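Local coordinates for protein beta-L-arabinobiosidase (Bacteroides thetaiotaomicron, PDB 5MQR) that probably hydrolyses glycosidic bonds in plant pectin as a multidomain enzyme of a gut bacterium, and may have sialidase-type activity, at residues Y673-S678 with I716-W721; T954-A959 with N1022-T1027; G1028-R1033 with L1066-D1071. One frame throughout, in Å; residues are numbered along the deposited sequence.

Interaction 1. Residues Y673-S678 with I716-W721; sequences YYRWWS and IYESRW
Trp676 and Glu718 meet where helix 666-680 passes helix 712-719. Their CA atoms are the nearest pair of the two backbones, 9.0 Å apart. The helices therefore stand well off from each other, and long side chains bridge the distance. Trp721 follows a little further along the chain.

Trp676 is the main apolar bridge. Its CG lies beside the backbone N (chi1 -75°), and the six-membered part of the indole reaches the other segment. CH2 comes to 3.3 Å from the backbone O of Glu718, which sits at the ring edge, near the ring plane. The same CH2 packs at 3.9 Å on CB of Trp721. CZ3 touches CG of Glu718 at 4.1 Å. The carboxylate of Glu718 is turned 44° from the indole plane.

Glu718 extends with CG anti to its backbone N. The bend at chi2 (87°) brings the acid to the backbone N-H groups of Asn1022 and Asp1023, at the start of helix 1022-1029, with Arg675 nearby. The two charges do not form a salt bridge. NH2 of Arg675 is 4.4 Å from OE2 of Glu718, and that oxygen lies well out of the guanidinium plane. One water joins them instead. It donates to OE2 of Glu718 at 2.8 Å and also to O of Arg675, and it accepts from NE of Arg675. Gln986 and Ser1019 hold the far end of the guanidinium.

This is buried packing of two helices in the helical part of the protein. Segment 716-721 belongs to the region assigned to the MGH1-like glycoside hydrolase family. The acid is fixed by a helix N-terminus and a water, and the nearby arginine and helix end would probably both favour its charged form.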
loop_
_atom_site.group_PDB
_atom_site.type_symbol
_atom_site.label_atom_id
_atom_site.label_comp_id
_atom_site.label_asym_id
_atom_site.label_seq_id
_atom_site.Cartn_x
_atom_site.Cartn_y
_atom_site.Cartn_z
ATOM N N TYR A 673 19.384 -2.798 9.357
ATOM C CA TYR A 673 19.992 -1.478 9.280
ATOM C C TYR A 673 21.401 -1.486 9.842
ATOM O O TYR A 673 22.290 -0.865 9.244
ATOM C CB TYR A 673 19.077 -0.396 9.911
ATOM C CG TYR A 673 17.859 -0.213 9.050
ATOM C CD1 TYR A 673 17.926 0.514 7.860
ATOM C CD2 TYR A 673 16.661 -0.870 9.354
ATOM C CE1 TYR A 673 16.805 0.625 7.031
ATOM C CE2 TYR A 673 15.550 -0.773 8.536
ATOM C CZ TYR A 673 15.623 -0.032 7.382
ATOM O OH TYR A 673 14.518 0.041 6.585
ATOM N N TYR A 674 21.632 -2.222 10.933
ATOM C CA TYR A 674 22.963 -2.263 11.506
ATOM C C TYR A 674 24.027 -2.775 10.516
ATOM O O TYR A 674 25.107 -2.222 10.427
ATOM C CB TYR A 674 23.002 -3.111 12.785
ATOM C CG TYR A 674 24.412 -3.314 13.324
ATOM C CD1 TYR A 674 25.069 -2.291 13.985
ATOM C CD2 TYR A 674 25.089 -4.497 13.116
ATOM C CE1 TYR A 674 26.358 -2.447 14.454
ATOM C CE2 TYR A 674 26.396 -4.678 13.588
ATOM C CZ TYR A 674 27.020 -3.648 14.250
ATOM O OH TYR A 674 28.291 -3.817 14.731
ATOM N N ARG A 675 23.713 -3.828 9.788
ATOM C CA ARG A 675 24.715 -4.469 8.934
ATOM C C ARG A 675 25.036 -3.591 7.736
ATOM O O ARG A 675 26.173 -3.605 7.269
ATOM C CB ARG A 675 24.272 -5.862 8.501
ATOM C CG ARG A 675 24.378 -6.898 9.636
ATOM C CD ARG A 675 25.819 -7.160 10.073
ATOM N NE ARG A 675 26.603 -7.660 8.968
ATOM C CZ ARG A 675 26.942 -8.935 8.759
ATOM N NH1 ARG A 675 26.621 -9.915 9.618
ATOM N NH2 ARG A 675 27.631 -9.232 7.662
ATOM N N TRP A 676 24.061 -2.799 7.272
ATOM C CA TRP A 676 24.394 -1.803 6.256
ATOM C C TRP A 676 25.314 -0.708 6.826
ATOM O O TRP A 676 26.267 -0.324 6.175
ATOM C CB TRP A 676 23.164 -1.162 5.634
ATOM C CG TRP A 676 22.436 -2.001 4.672
ATOM C CD1 TRP A 676 21.099 -2.272 4.696
ATOM C CD2 TRP A 676 22.956 -2.654 3.513
ATOM N NE1 TRP A 676 20.755 -3.062 3.630
ATOM C CE2 TRP A 676 21.871 -3.324 2.891
ATOM C CE3 TRP A 676 24.228 -2.776 2.960
ATOM C CZ2 TRP A 676 22.014 -4.092 1.739
ATOM C CZ3 TRP A 676 24.377 -3.528 1.806
ATOM C CH2 TRP A 676 23.275 -4.180 1.205
ATOM N N TRP A 677 24.996 -0.225 8.030
ATOM C CA TRP A 677 25.755 0.814 8.706
ATOM C C TRP A 677 27.184 0.349 8.998
ATOM O O TRP A 677 28.142 1.122 8.946
ATOM C CB TRP A 677 25.022 1.176 10.013
ATOM C CG TRP A 677 25.681 2.191 10.907
ATOM C CD1 TRP A 677 25.554 3.547 10.848
ATOM C CD2 TRP A 677 26.496 1.918 12.029
ATOM N NE1 TRP A 677 26.263 4.138 11.858
ATOM C CE2 TRP A 677 26.853 3.157 12.602
ATOM C CE3 TRP A 677 26.983 0.746 12.604
ATOM C CZ2 TRP A 677 27.679 3.256 13.719
ATOM C CZ3 TRP A 677 27.796 0.843 13.719
ATOM C CH2 TRP A 677 28.126 2.092 14.271
ATOM N N SER A 678 27.300 -0.925 9.323
ATOM C CA SER A 678 28.569 -1.537 9.570
ATOM C C SER A 678 29.383 -1.690 8.289
ATOM O O SER A 678 30.515 -1.241 8.230
ATOM C CB SER A 678 28.362 -2.913 10.178
ATOM O OG SER A 678 29.603 -3.280 10.708
ATOM N N ILE A 716 31.031 -8.840 -2.345
ATOM C CA ILE A 716 30.307 -8.571 -3.580
ATOM C C ILE A 716 28.847 -8.973 -3.441
ATOM O O ILE A 716 27.961 -8.237 -3.883
ATOM C CB ILE A 716 30.967 -9.260 -4.784
ATOM C CG1 ILE A 716 32.364 -8.676 -4.995
ATOM C CG2 ILE A 716 30.122 -9.088 -6.035
ATOM C CD1 ILE A 716 33.265 -9.508 -5.875
ATOM N N TYR A 717 28.596 -10.140 -2.859
ATOM C CA TYR A 717 27.209 -10.616 -2.679
ATOM C C TYR A 717 26.392 -9.652 -1.800
ATOM O O TYR A 717 25.207 -9.426 -2.059
ATOM C CB TYR A 717 27.148 -12.040 -2.122
ATOM C CG TYR A 717 27.047 -13.169 -3.160
ATOM C CD1 TYR A 717 28.149 -13.597 -3.892
ATOM C CD2 TYR A 717 25.834 -13.849 -3.362
ATOM C CE1 TYR A 717 28.039 -14.639 -4.800
ATOM C CE2 TYR A 717 25.724 -14.883 -4.257
ATOM C CZ TYR A 717 26.821 -15.275 -4.991
ATOM O OH TYR A 717 26.660 -16.306 -5.907
ATOM N N GLU A 718 27.020 -9.075 -0.777
ATOM C CA GLU A 718 26.348 -8.104 0.068
ATOM C C GLU A 718 26.229 -6.754 -0.613
ATOM O O GLU A 718 25.154 -6.150 -0.598
ATOM C CB GLU A 718 27.067 -7.916 1.394
ATOM C CG GLU A 718 26.258 -7.163 2.464
ATOM C CD GLU A 718 25.358 -8.075 3.294
ATOM O OE1 GLU A 718 25.010 -9.182 2.813
ATOM O OE2 GLU A 718 25.010 -7.693 4.440
ATOM N N SER A 719 27.324 -6.278 -1.185
ATOM C CA SER A 719 27.384 -4.923 -1.706
ATOM C C SER A 719 26.655 -4.736 -3.025
ATOM O O SER A 719 26.448 -3.602 -3.449
ATOM C CB SER A 719 28.826 -4.467 -1.849
ATOM O OG SER A 719 29.500 -4.560 -0.598
ATOM N N ARG A 720 26.262 -5.828 -3.682
ATOM C CA ARG A 720 25.595 -5.720 -4.984
ATOM C C ARG A 720 24.242 -5.013 -4.889
ATOM O O ARG A 720 23.734 -4.563 -5.909
ATOM C CB ARG A 720 25.457 -7.082 -5.666
ATOM C CG ARG A 720 24.481 -8.037 -4.984
ATOM C CD ARG A 720 24.532 -9.417 -5.621
ATOM N NE ARG A 720 23.829 -10.414 -4.805
ATOM C CZ ARG A 720 23.279 -11.543 -5.267
ATOM N NH1 ARG A 720 23.301 -11.827 -6.564
ATOM N NH2 ARG A 720 22.668 -12.382 -4.424
ATOM N N TRP A 721 23.686 -4.907 -3.672
ATOM C CA TRP A 721 22.393 -4.259 -3.423
ATOM C C TRP A 721 22.450 -2.757 -3.217
ATOM O O TRP A 721 21.404 -2.104 -3.171
ATOM C CB TRP A 721 21.677 -4.929 -2.233
ATOM C CG TRP A 721 21.470 -6.372 -2.477
ATOM C CD1 TRP A 721 22.199 -7.397 -1.948
ATOM C CD2 TRP A 721 20.523 -6.974 -3.368
ATOM N NE1 TRP A 721 21.744 -8.593 -2.425
ATOM C CE2 TRP A 721 20.723 -8.364 -3.309
ATOM C CE3 TRP A 721 19.520 -6.472 -4.211
ATOM C CZ2 TRP A 721 19.969 -9.259 -4.054
ATOM C CZ3 TRP A 721 18.768 -7.365 -4.953
ATOM C CH2 TRP A 721 18.997 -8.756 -4.865
HETATM O O HOH W 1 26.928 -6.440 5.984
#

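Interaction 2. Residues T954-A959 with N1022-T1027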
loop_
_atom_site.group_PDB
_atom_site.type_symbol
_atom_site.label_atom_id
_atom_site.label_comp_id
_atom_site.label_asym_id
_atom_site.label_seq_id
_atom_site.Cartn_x
_atom_site.Cartn_y
_atom_site.Cartn_z
ATOM N N THR A 954 26.554 -21.339 4.504
ATOM C CA THR A 954 25.558 -22.361 4.770
ATOM C C THR A 954 24.110 -21.888 4.469
ATOM O O THR A 954 23.327 -22.603 3.837
ATOM C CB THR A 954 25.660 -22.821 6.225
ATOM O OG1 THR A 954 26.990 -23.289 6.485
ATOM C CG2 THR A 954 24.620 -23.932 6.531
ATOM N N LEU A 955 23.775 -20.688 4.922
ATOM C CA LEU A 955 22.433 -20.135 4.712
ATOM C C LEU A 955 22.142 -19.817 3.248
ATOM O O LEU A 955 21.017 -19.964 2.798
ATOM C CB LEU A 955 22.217 -18.916 5.606
ATOM C CG LEU A 955 22.018 -19.288 7.078
ATOM C CD1 LEU A 955 22.311 -18.110 8.002
ATOM C CD2 LEU A 955 20.620 -19.818 7.358
ATOM N N THR A 956 23.167 -19.401 2.511
ATOM C CA THR A 956 23.043 -19.091 1.093
ATOM C C THR A 956 22.755 -20.374 0.359
ATOM O O THR A 956 21.843 -20.459 -0.443
ATOM C CB THR A 956 24.329 -18.412 0.566
ATOM O OG1 THR A 956 24.469 -17.141 1.208
ATOM C CG2 THR A 956 24.286 -18.194 -0.960
ATOM N N ALA A 957 23.568 -21.389 0.671
ATOM C CA ALA A 957 23.407 -22.743 0.151
ATOM C C ALA A 957 22.058 -23.363 0.503
ATOM O O ALA A 957 21.439 -24.018 -0.338
ATOM C CB ALA A 957 24.538 -23.609 0.682
HETATM N N MSE A 958 21.607 -23.160 1.745
HETATM C CA MSE A 958 20.337 -23.731 2.229
HETATM C C MSE A 958 19.182 -23.149 1.472
HETATM O O MSE A 958 18.248 -23.864 1.093
HETATM C CB MSE A 958 20.161 -23.469 3.708
HETATM C CG MSE A 958 19.032 -24.287 4.302
HETATM SE SE MSE A 958 18.748 -23.844 6.209
HETATM C CE MSE A 958 20.519 -23.547 7.002
ATOM N N ALA A 959 19.256 -21.844 1.243
ATOM C CA ALA A 959 18.279 -21.157 0.408
ATOM C C ALA A 959 18.278 -21.688 -1.015
ATOM O O ALA A 959 17.213 -21.883 -1.581
ATOM C CB ALA A 959 18.529 -19.651 0.411
ATOM N N ASN A 1022 22.522 -9.087 4.849
ATOM C CA ASN A 1022 21.457 -8.509 4.101
ATOM C C ASN A 1022 21.260 -9.159 2.745
ATOM O O ASN A 1022 20.145 -9.115 2.195
ATOM C CB ASN A 1022 21.663 -7.014 4.014
ATOM C CG ASN A 1022 21.304 -6.314 5.315
ATOM O OD1 ASN A 1022 20.398 -6.748 6.037
ATOM N ND2 ASN A 1022 21.956 -5.194 5.589
ATOM N N ASP A 1023 22.291 -9.800 2.207
ATOM C CA ASP A 1023 22.089 -10.586 1.014
ATOM C C ASP A 1023 21.167 -11.744 1.304
ATOM O O ASP A 1023 20.381 -12.143 0.454
ATOM C CB ASP A 1023 23.380 -11.109 0.427
ATOM C CG ASP A 1023 23.143 -11.869 -0.854
ATOM O OD1 ASP A 1023 22.514 -11.304 -1.793
ATOM O OD2 ASP A 1023 23.517 -13.048 -0.900
ATOM N N LEU A 1024 21.281 -12.281 2.512
ATOM C CA LEU A 1024 20.439 -13.399 2.972
ATOM C C LEU A 1024 19.018 -12.911 3.224
ATOM O O LEU A 1024 18.056 -13.605 2.900
ATOM C CB LEU A 1024 20.982 -14.021 4.263
ATOM C CG LEU A 1024 22.474 -14.356 4.325
ATOM C CD1 LEU A 1024 22.824 -14.812 5.732
ATOM C CD2 LEU A 1024 22.850 -15.424 3.297
HETATM N N MSE A 1025 18.893 -11.722 3.810
HETATM C CA MSE A 1025 17.588 -11.120 4.052
HETATM C C MSE A 1025 16.845 -10.932 2.738
HETATM O O MSE A 1025 15.699 -11.323 2.615
HETATM C CB MSE A 1025 17.716 -9.787 4.781
HETATM C CG MSE A 1025 18.308 -9.876 6.188
HETATM SE SE MSE A 1025 16.958 -10.591 7.425
HETATM C CE MSE A 1025 15.952 -8.894 7.521
ATOM N N ILE A 1026 17.530 -10.379 1.744
ATOM C CA ILE A 1026 16.940 -10.028 0.468
ATOM C C ILE A 1026 16.658 -11.244 -0.418
ATOM O O ILE A 1026 15.574 -11.338 -1.030
ATOM C CB ILE A 1026 17.834 -9.019 -0.266
ATOM C CG1 ILE A 1026 17.849 -7.696 0.503
ATOM C CG2 ILE A 1026 17.346 -8.774 -1.696
ATOM C CD1 ILE A 1026 18.934 -6.724 0.063
ATOM N N THR A 1027 17.608 -12.170 -0.505
ATOM C CA THR A 1027 17.474 -13.288 -1.442
ATOM C C THR A 1027 16.898 -14.564 -0.850
ATOM O O THR A 1027 16.466 -15.428 -1.614
ATOM C CB THR A 1027 18.807 -13.660 -2.145
ATOM O OG1 THR A 1027 19.755 -14.116 -1.178
ATOM C CG2 THR A 1027 19.362 -12.489 -2.895
HETATM O O HOH W 2 25.183 -14.535 0.687
#
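Leu1024 points at helix 948-964 and meets Leu955 and Thr956 with its two methyls. This is packing of helix 948-964, in the MGH1-like region, on helix 1022-1029. It is consistent with the (alpha/alpha)-type helical fold of six-hairpin glycosidases. The closest CA atoms, those of Thr956 and Leu1024, are 6.5 Å apart.

The leucine side chains cross at about a right angle. CD1 of Leu1024 rests on CD1 of Leu955 at 4.0 Å and also reaches its CB. Met979 and Tyr982 of helix 972-985 add to the apolar surroundings of Leu1024.

The other branch, CD2, approaches Thr956, again at about a right angle. It comes to 3.2 Å from OG1 of Thr956. That hydroxyl lies beside the backbone N (chi1 -65°), and it is hydrogen-bonded to the backbone O of Ala952. With an alanine in place of this leucine both methyls go, which is likely to leave a gap between the helices beside Leu955 and Thr956.

A water makes the polar link between the helices. It donates to OG1 of Thr956 and to OD2 of Asp1023. The other carboxylate oxygen of Asp1023 is gripped by Arg720 and Trp721.

O of Asp1023 accepts two bonds from Thr1027, one turn further along, from opposite faces of its carbonyl plane: one from the backbone N, and one from OG1 at 2.6 Å, with OG1 tilted 32° from that plane.

Interaction 3. Residues G1028-R1033 with L1066-D1071; sequences GLIGLR and LTILWD
Ile1030 lays its CG2 methyl against Ile1068. CG2 is 3.8 Å from CD1 of Ile1068 and 3.9 Å from its CG2, so one methyl touches two branches of the partner. It also comes near CB of Ile1068, at 4.1 Å. The two isoleucines lie alongside each other, running antiparallel. In Ile1030 this methyl stands anti to the backbone N, while CG1 lies beside it (chi1 -63°). Phe1054, on the neighbouring strand 1053-1061, also touches Ile1030.

Ile1068 has a second neighbour. Its CD1 packs on CB of Leu1032 at 4.0 Å. CD1 of Ile1068 therefore touches side chains two residues apart along the opposing segment. The CA atoms of Ile1030 and Ile1068 are the nearest backbone pair.

The contact joins the chain that follows helix 1022-1029 to strand 1064-1071. That strand is the middle one of a five-stranded antiparallel sheet, in the region assigned to the glycosyl hydrolase family 65 C-terminal domain. Leu1066 and Ile1068 are alternate residues of the strand, and both direct their side chains to the loop. Leu1069 points away from it.

Gly1031 turns the chain between the two loop contacts. It is the first residue to leave helical geometry after the helix, and its phi is positive (86°), which favours glycine. Its backbone is hydrogen-bonded to Asn1043.

Leu1032 has CG anti to its backbone N (chi1 176°), and its CD1 reaches CD1 of Leu1066 at 4.3 Å. Val1087 on strand 1082-1087 and Tyr1061 on strand 1053-1061 also touch Leu1066. No hydrogen bond crosses between the two segments. Trp721 packs on Leu1032.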
loop_
_atom_site.group_PDB
_atom_site.type_symbol
_atom_site.label_atom_id
_atom_site.label_comp_id
_atom_site.label_asym_id
_atom_site.label_seq_id
_atom_site.Cartn_x
_atom_site.Cartn_y
_atom_site.Cartn_z
ATOM N N GLY A 1028 16.920 -14.716 0.474
ATOM C CA GLY A 1028 16.477 -15.949 1.107
ATOM C C GLY A 1028 15.178 -15.735 1.849
ATOM O O GLY A 1028 14.135 -16.297 1.481
ATOM N N LEU A 1029 15.245 -14.909 2.899
ATOM C CA LEU A 1029 14.081 -14.600 3.746
ATOM C C LEU A 1029 12.939 -13.929 2.962
ATOM O O LEU A 1029 11.864 -14.466 2.869
ATOM C CB LEU A 1029 14.504 -13.716 4.916
ATOM C CG LEU A 1029 13.471 -13.694 6.025
ATOM C CD1 LEU A 1029 13.536 -14.940 6.887
ATOM C CD2 LEU A 1029 13.720 -12.490 6.887
ATOM N N ILE A 1030 13.197 -12.769 2.382
ATOM C CA ILE A 1030 12.235 -12.110 1.497
ATOM C C ILE A 1030 12.136 -12.868 0.178
ATOM O O ILE A 1030 11.078 -12.915 -0.438
ATOM C CB ILE A 1030 12.653 -10.653 1.201
ATOM C CG1 ILE A 1030 12.678 -9.817 2.485
ATOM C CG2 ILE A 1030 11.726 -9.991 0.176
ATOM C CD1 ILE A 1030 11.305 -9.469 3.008
ATOM N N GLY A 1031 13.243 -13.467 -0.250
ATOM C CA GLY A 1031 13.207 -14.428 -1.313
ATOM C C GLY A 1031 13.275 -13.872 -2.720
ATOM O O GLY A 1031 12.843 -14.561 -3.657
ATOM N N LEU A 1032 13.844 -12.684 -2.911
ATOM C CA LEU A 1032 14.101 -12.220 -4.279
ATOM C C LEU A 1032 15.220 -13.050 -4.880
ATOM O O LEU A 1032 16.333 -13.017 -4.380
ATOM C CB LEU A 1032 14.478 -10.745 -4.308
ATOM C CG LEU A 1032 14.879 -10.141 -5.670
ATOM C CD1 LEU A 1032 13.777 -10.237 -6.717
ATOM C CD2 LEU A 1032 15.272 -8.689 -5.465
ATOM N N ARG A 1033 14.919 -13.789 -5.944
ATOM C CA ARG A 1033 15.898 -14.686 -6.569
ATOM C C ARG A 1033 16.506 -14.098 -7.840
ATOM O O ARG A 1033 15.892 -14.124 -8.894
ATOM C CB ARG A 1033 15.242 -16.039 -6.879
ATOM C CG ARG A 1033 14.489 -16.664 -5.691
ATOM C CD ARG A 1033 15.388 -17.007 -4.506
ATOM N NE ARG A 1033 16.418 -17.980 -4.864
ATOM C CZ ARG A 1033 17.487 -18.281 -4.120
ATOM N NH1 ARG A 1033 17.702 -17.688 -2.937
ATOM N NH2 ARG A 1033 18.362 -19.189 -4.559
ATOM N N LEU A 1066 12.268 -2.052 -7.240
ATOM C CA LEU A 1066 11.299 -3.070 -6.819
ATOM C C LEU A 1066 10.872 -2.901 -5.403
ATOM O O LEU A 1066 11.629 -2.415 -4.548
ATOM C CB LEU A 1066 11.795 -4.521 -7.001
ATOM C CG LEU A 1066 12.364 -5.004 -8.333
ATOM C CD1 LEU A 1066 12.476 -6.536 -8.373
ATOM C CD2 LEU A 1066 11.578 -4.523 -9.504
ATOM N N THR A 1067 9.645 -3.343 -5.165
ATOM C CA THR A 1067 9.082 -3.447 -3.827
ATOM C C THR A 1067 8.471 -4.819 -3.683
ATOM O O THR A 1067 7.776 -5.280 -4.575
ATOM C CB THR A 1067 7.957 -2.431 -3.631
ATOM O OG1 THR A 1067 8.410 -1.162 -4.073
ATOM C CG2 THR A 1067 7.509 -2.364 -2.203
ATOM N N ILE A 1068 8.720 -5.467 -2.561
ATOM C CA ILE A 1068 8.077 -6.738 -2.261
ATOM C C ILE A 1068 7.449 -6.561 -0.901
ATOM O O ILE A 1068 8.119 -6.194 0.049
ATOM C CB ILE A 1068 9.097 -7.903 -2.182
ATOM C CG1 ILE A 1068 9.804 -8.093 -3.527
ATOM C CG2 ILE A 1068 8.414 -9.185 -1.710
ATOM C CD1 ILE A 1068 11.109 -8.847 -3.428
ATOM N N LEU A 1069 6.166 -6.854 -0.819
ATOM C CA LEU A 1069 5.473 -6.726 0.413
ATOM C C LEU A 1069 4.434 -7.793 0.655
ATOM O O LEU A 1069 3.920 -8.439 -0.267
ATOM C CB LEU A 1069 4.854 -5.334 0.527
ATOM C CG LEU A 1069 3.729 -4.871 -0.400
ATOM C CD1 LEU A 1069 2.359 -5.408 0.032
ATOM C CD2 LEU A 1069 3.720 -3.338 -0.431
ATOM N N TRP A 1070 4.148 -7.936 1.934
ATOM C CA TRP A 1070 3.228 -8.908 2.449
ATOM C C TRP A 1070 2.352 -8.170 3.442
ATOM O O TRP A 1070 2.850 -7.432 4.277
ATOM C CB TRP A 1070 3.985 -10.031 3.162
ATOM C CG TRP A 1070 3.103 -10.897 3.995
ATOM C CD1 TRP A 1070 3.077 -10.952 5.346
ATOM C CD2 TRP A 1070 2.073 -11.796 3.533
ATOM N NE1 TRP A 1070 2.111 -11.846 5.766
ATOM C CE2 TRP A 1070 1.487 -12.383 4.676
ATOM C CE3 TRP A 1070 1.609 -12.176 2.267
ATOM C CZ2 TRP A 1070 0.450 -13.339 4.599
ATOM C CZ3 TRP A 1070 0.566 -13.142 2.184
ATOM C CH2 TRP A 1070 0.007 -13.708 3.347
ATOM N N ASP A 1071 1.044 -8.380 3.342
ATOM C CA ASP A 1071 0.076 -7.669 4.195
ATOM C C ASP A 1071 -1.106 -8.584 4.353
ATOM O O ASP A 1071 -2.003 -8.632 3.518
ATOM C CB ASP A 1071 -0.309 -6.327 3.565
ATOM C CG ASP A 1071 -0.939 -5.343 4.563
ATOM O OD1 ASP A 1071 -1.335 -5.747 5.698
ATOM O OD2 ASP A 1071 -1.051 -4.136 4.193
#

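Along the chain the three contacts come in series, 1, then 2, then 3. The centres of interactions 1 and 2 are about 13 Å apart, as are those of 2 and 3, while 1 and 3 lie about 17 Å apart. Helix 1022-1029 is shared by interactions 2 and 3. Its start is tied to interaction 1, where Arg720 forms a salt bridge with Asp1023. Past it, N of Leu1032 probably bonds back to O of Ile1026, and Trp721 of interaction 1 packs on Leu1032. The helix thus lies between the helical part, much of it assigned to the MGH1-like family, and the five-stranded sheet, most of which falls in the family 65 C-terminal region.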